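Local coordinates for protein ribonucleotide monophosphatase NagD (Escherichia coli, PDB 2C4N) that hydrolyses ribonucleoside 5'-phosphates to ribonucleosides and phosphate with magnesium as cofactor, probably accepting an unusually broad range of phosphorylated substrates, at residues Tyr44-Gly49 against Val116-Ser121; Phe140-Pro145 against Ala158-Ile163. One frame throughout, in Å; residues are numbered along the deposited sequence.

Contact 1 of 2, residues Tyr44-Gly49 against Val116-Ser121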
# COMPACT_ATOMS: atom_id res chain seq x y z
N TYR A 44 -15.44 13.67 -13.49
CA TYR A 44 -14.80 14.95 -13.26
C TYR A 44 -15.77 16.03 -12.79
O TYR A 44 -16.90 16.13 -13.27
CB TYR A 44 -13.98 15.35 -14.50
CG TYR A 44 -12.83 14.37 -14.71
CD1 TYR A 44 -13.00 13.20 -15.45
CD2 TYR A 44 -11.60 14.57 -14.07
CE1 TYR A 44 -11.99 12.25 -15.56
CE2 TYR A 44 -10.57 13.62 -14.18
CZ TYR A 44 -10.77 12.46 -14.92
OH TYR A 44 -9.76 11.52 -15.02
N PRO A 45 -15.35 16.83 -11.81
CA PRO A 45 -16.11 17.91 -11.19
C PRO A 45 -15.99 19.33 -11.70
O PRO A 45 -16.62 20.22 -11.16
CB PRO A 45 -15.64 17.83 -9.75
CG PRO A 45 -14.14 17.62 -9.96
CD PRO A 45 -14.09 16.58 -11.07
N SER A 46 -15.18 19.55 -12.73
CA SER A 46 -14.96 20.91 -13.22
C SER A 46 -16.06 21.59 -14.04
O SER A 46 -16.18 22.82 -14.00
CB SER A 46 -13.66 20.96 -14.03
OG SER A 46 -12.54 20.54 -13.26
N GLN A 47 -16.87 20.82 -14.77
CA GLN A 47 -17.87 21.46 -15.61
C GLN A 47 -19.30 21.45 -15.08
O GLN A 47 -19.71 20.53 -14.39
CB GLN A 47 -17.84 20.81 -16.99
CG GLN A 47 -16.49 20.91 -17.69
CD GLN A 47 -16.50 20.38 -19.11
OE1 GLN A 47 -16.53 19.17 -19.34
NE2 GLN A 47 -16.47 21.28 -20.09
N THR A 48 -20.05 22.51 -15.40
CA THR A 48 -21.44 22.61 -14.99
C THR A 48 -22.23 21.90 -16.09
O THR A 48 -21.68 21.58 -17.14
CB THR A 48 -21.93 24.07 -14.96
OG1 THR A 48 -21.83 24.62 -16.29
CG2 THR A 48 -21.09 24.91 -14.01
N GLY A 49 -23.51 21.66 -15.84
CA GLY A 49 -24.33 21.01 -16.85
C GLY A 49 -24.33 21.82 -18.13
O GLY A 49 -24.25 21.26 -19.23
N VAL A 116 -12.63 17.81 -1.20
CA VAL A 116 -11.62 18.00 -2.22
C VAL A 116 -12.15 17.64 -3.61
O VAL A 116 -12.69 16.56 -3.82
CB VAL A 116 -10.36 17.13 -1.95
CG1 VAL A 116 -9.28 17.43 -2.99
CG2 VAL A 116 -9.83 17.40 -0.54
N GLY A 117 -12.01 18.58 -4.53
CA GLY A 117 -12.42 18.36 -5.90
C GLY A 117 -11.18 18.59 -6.74
O GLY A 117 -10.20 17.86 -6.61
N GLU A 118 -11.23 19.59 -7.61
CA GLU A 118 -10.09 19.94 -8.45
C GLU A 118 -9.92 21.45 -8.51
O GLU A 118 -10.90 22.20 -8.58
CB GLU A 118 -10.27 19.38 -9.87
CG GLU A 118 -9.47 20.13 -10.93
CD GLU A 118 -7.96 19.91 -10.85
OE1 GLU A 118 -7.40 19.81 -9.74
OE2 GLU A 118 -7.32 19.85 -11.93
N THR A 119 -8.68 21.90 -8.46
CA THR A 119 -8.39 23.32 -8.55
C THR A 119 -6.93 23.51 -8.91
O THR A 119 -6.05 22.95 -8.27
CB THR A 119 -8.68 24.06 -7.23
OG1 THR A 119 -8.23 25.42 -7.34
CG2 THR A 119 -7.99 23.39 -6.05
N ARG A 120 -6.69 24.29 -9.96
CA ARG A 120 -5.32 24.54 -10.40
C ARG A 120 -4.63 25.51 -9.47
O ARG A 120 -3.47 25.87 -9.69
CB ARG A 120 -5.31 25.10 -11.82
CG ARG A 120 -5.84 24.17 -12.89
CD ARG A 120 -5.44 24.72 -14.23
NE ARG A 120 -5.75 23.83 -15.35
CZ ARG A 120 -5.21 23.97 -16.56
NH1 ARG A 120 -4.35 24.94 -16.79
NH2 ARG A 120 -5.55 23.13 -17.53
N SER A 121 -5.34 25.96 -8.44
CA SER A 121 -4.79 26.88 -7.45
C SER A 121 -4.32 26.12 -6.22
O SER A 121 -3.85 26.72 -5.26
CB SER A 121 -5.84 27.92 -7.04
OG SER A 121 -6.08 28.84 -8.08
O HOH W 1 -12.56 22.44 -11.05

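Contact 2 of 2, residues Phe140-Pro145 against Ala158-Ile163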
# COMPACT_ATOMS: atom_id res chain seq x y z
N PHE A 140 -13.91 13.77 5.80
CA PHE A 140 -13.12 13.83 4.57
C PHE A 140 -13.84 13.24 3.34
O PHE A 140 -14.01 12.02 3.22
CB PHE A 140 -11.80 13.10 4.85
CG PHE A 140 -10.70 13.37 3.85
CD1 PHE A 140 -10.77 14.42 2.94
CD2 PHE A 140 -9.55 12.57 3.86
CE1 PHE A 140 -9.71 14.66 2.04
CE2 PHE A 140 -8.50 12.80 2.98
CZ PHE A 140 -8.57 13.85 2.07
N ILE A 141 -14.26 14.11 2.43
CA ILE A 141 -14.97 13.72 1.21
C ILE A 141 -14.23 14.22 -0.02
O ILE A 141 -13.72 15.34 -0.03
CB ILE A 141 -16.40 14.34 1.15
CG1 ILE A 141 -17.11 14.19 2.50
CG2 ILE A 141 -17.20 13.69 0.04
CD1 ILE A 141 -17.36 12.77 2.91
N ALA A 142 -14.19 13.41 -1.07
CA ALA A 142 -13.52 13.79 -2.31
C ALA A 142 -14.41 13.44 -3.50
O ALA A 142 -15.10 12.42 -3.47
CB ALA A 142 -12.17 13.08 -2.43
N THR A 143 -14.40 14.27 -4.53
CA THR A 143 -15.26 14.03 -5.69
C THR A 143 -14.94 12.77 -6.51
O THR A 143 -15.85 12.03 -6.87
CB THR A 143 -15.28 15.25 -6.65
OG1 THR A 143 -13.96 15.55 -7.10
CG2 THR A 143 -15.85 16.47 -5.94
N ASN A 144 -13.67 12.53 -6.81
CA ASN A 144 -13.31 11.35 -7.60
C ASN A 144 -11.87 10.92 -7.34
O ASN A 144 -11.00 11.75 -7.08
CB ASN A 144 -13.53 11.64 -9.10
CG ASN A 144 -12.71 12.83 -9.60
OD1 ASN A 144 -12.84 13.95 -9.11
ND2 ASN A 144 -11.86 12.57 -10.58
N PRO A 145 -11.59 9.61 -7.41
CA PRO A 145 -10.26 9.05 -7.17
C PRO A 145 -9.21 9.19 -8.27
O PRO A 145 -8.03 8.93 -8.04
CB PRO A 145 -10.55 7.59 -6.84
CG PRO A 145 -11.70 7.29 -7.78
CD PRO A 145 -12.57 8.54 -7.69
N ALA A 158 -4.84 13.12 -6.92
CA ALA A 158 -3.50 13.63 -6.68
C ALA A 158 -3.50 14.71 -5.60
O ALA A 158 -2.55 14.83 -4.82
CB ALA A 158 -2.91 14.19 -7.98
N LEU A 159 -4.56 15.51 -5.55
CA LEU A 159 -4.68 16.56 -4.55
C LEU A 159 -4.91 15.95 -3.18
O LEU A 159 -4.48 16.49 -2.16
CB LEU A 159 -5.83 17.51 -4.89
CG LEU A 159 -5.84 18.15 -6.29
CD1 LEU A 159 -6.82 19.31 -6.31
CD2 LEU A 159 -4.45 18.64 -6.66
N CYS A 160 -5.59 14.81 -3.13
CA CYS A 160 -5.84 14.14 -1.86
C CYS A 160 -4.60 13.45 -1.30
O CYS A 160 -4.44 13.34 -0.08
CB CYS A 160 -6.95 13.10 -2.02
SG CYS A 160 -8.61 13.78 -2.25
N ALA A 161 -3.73 13.00 -2.19
CA ALA A 161 -2.52 12.28 -1.80
C ALA A 161 -1.73 12.91 -0.65
O ALA A 161 -1.40 12.23 0.33
CB ALA A 161 -1.62 12.09 -3.02
N GLY A 162 -1.41 14.20 -0.77
CA GLY A 162 -0.66 14.88 0.28
C GLY A 162 -1.45 14.99 1.57
O GLY A 162 -0.90 14.84 2.66
N ILE A 163 -2.74 15.26 1.45
CA ILE A 163 -3.61 15.38 2.62
C ILE A 163 -3.70 14.06 3.37
O ILE A 163 -3.65 14.02 4.59
CB ILE A 163 -5.03 15.84 2.20
CG1 ILE A 163 -4.94 17.22 1.53
CG2 ILE A 163 -5.95 15.89 3.41
CD1 ILE A 163 -6.17 17.61 0.72

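Contact 1 of 2, residues Tyr44-Gly49 against Val116-Ser121
Pro-45 and Glu-118 meet where two loops pass each other, and with Ser-46 they supply most of the 105 Å² buried between the segments. The CG corner of the Pro-45 ring meets Glu-118, lying 4.2 Å from N of Glu-118 and 4.3 Å from its CB. That same CG stands 4.5 Å from CA of Gly-117, so the ring lies against the Gly-117 to Glu-118 backbone and the first carbon of the glutamate side chain. Beside it, OG of Ser-46 comes within 3.9 Å of Glu-118 CG, a contact with the aliphatic part of the glutamate.

The Glu-118 chain leaves with CG opposite the backbone N (chi1 157°) and bends at chi2 (71°), which carries its carboxylate away from residues 44-49. There OE1 takes a weak bond from Thr-119 N at 2.8 Å, and OE2 has a weak bond to Trp-124 NE1 of the second subunit. A water bridges the segments, 2.9 Å from Ser-46 OG and 3.0 Å from Glu-118 O; the carbonyl can only accept, though the water has more acceptors near it than protons to give.

Pro-45 also packs on Thr-143 and helix 71-80, with its side chain about 7 Å from that of Asn-43, which by similarity binds substrate. Between themselves, these two loops are joined by van der Waals contact and one water, with no direct polar bond.

Contact 2 of 2, residues Phe140-Pro145 against Ala158-Ile163
Strand 140-142 runs nearly antiparallel to helix 158-163: the axes of these short segments make 161° between their N-to-C directions and approach to 10.4 Å, with the CA atoms of Ala-142 and Cys-160 7.7 Å apart. Phe-140 and Ala-142, alternate residues of the strand, both turn toward the helix.

Phe-140 holds CG opposite the backbone N (chi1 -164°), which sends the ring toward the helix with CZ leading. That atom sits 3.6 Å from CG2 of Ile-163, while CE2 is 4.0 Å from the same methyl; ring and branched chain cross at a slant. SG of Cys-160 lies 5.3 Å from the centroid of the Phe-140 ring, 56° off its normal, an oblique sulfur-aromatic contact. The same SG is 3.6 Å from Ala-142 CB and 4.3 Å from Phe-140 CZ. Replacing Phe-140 by alanine would probably leave the Ile-163 methyl and the Cys-160 sulfur without their aromatic partner and open a gap between strand and helix.

Past the strand, Thr-143 OG1 donates to Asn-144 OD1 at 2.8 Å in the carbonyl plane, and Asn-144 ND2 bonds Asp-146, which by similarity confers substrate specificity. All four residues touching across the contact are buried, and the apolar seam is that of strand against helix in a beta-alpha-beta unit, formed here by strand 139-142, helix 156-167 and strand 172-173.

In the fold
Contact 1 closes before contact 2 opens along the chain, and their centres lie 12 Å apart. They are joined through the four-stranded parallel sheet, where strand 105-116 neighbours strand 139-142: Val-116 N to Ile-141 O and Val-116 O to Thr-143 N, both 2.9 Å, are probable hydrogen bonds. Val-116 also packs on helix 156-167. Contact 2 lies within the domain built on this sheet, probably the cap of the HAD fold, whereas contact 1 brings a loop of the magnesium-binding core against the end of that same sheet. Pro-45 CD packs 3.5 Å from Asn-144 OD1, close in sequence to Asp-146, which by similarity confers substrate specificity. Both contacts also touch the second subunit of the assembly.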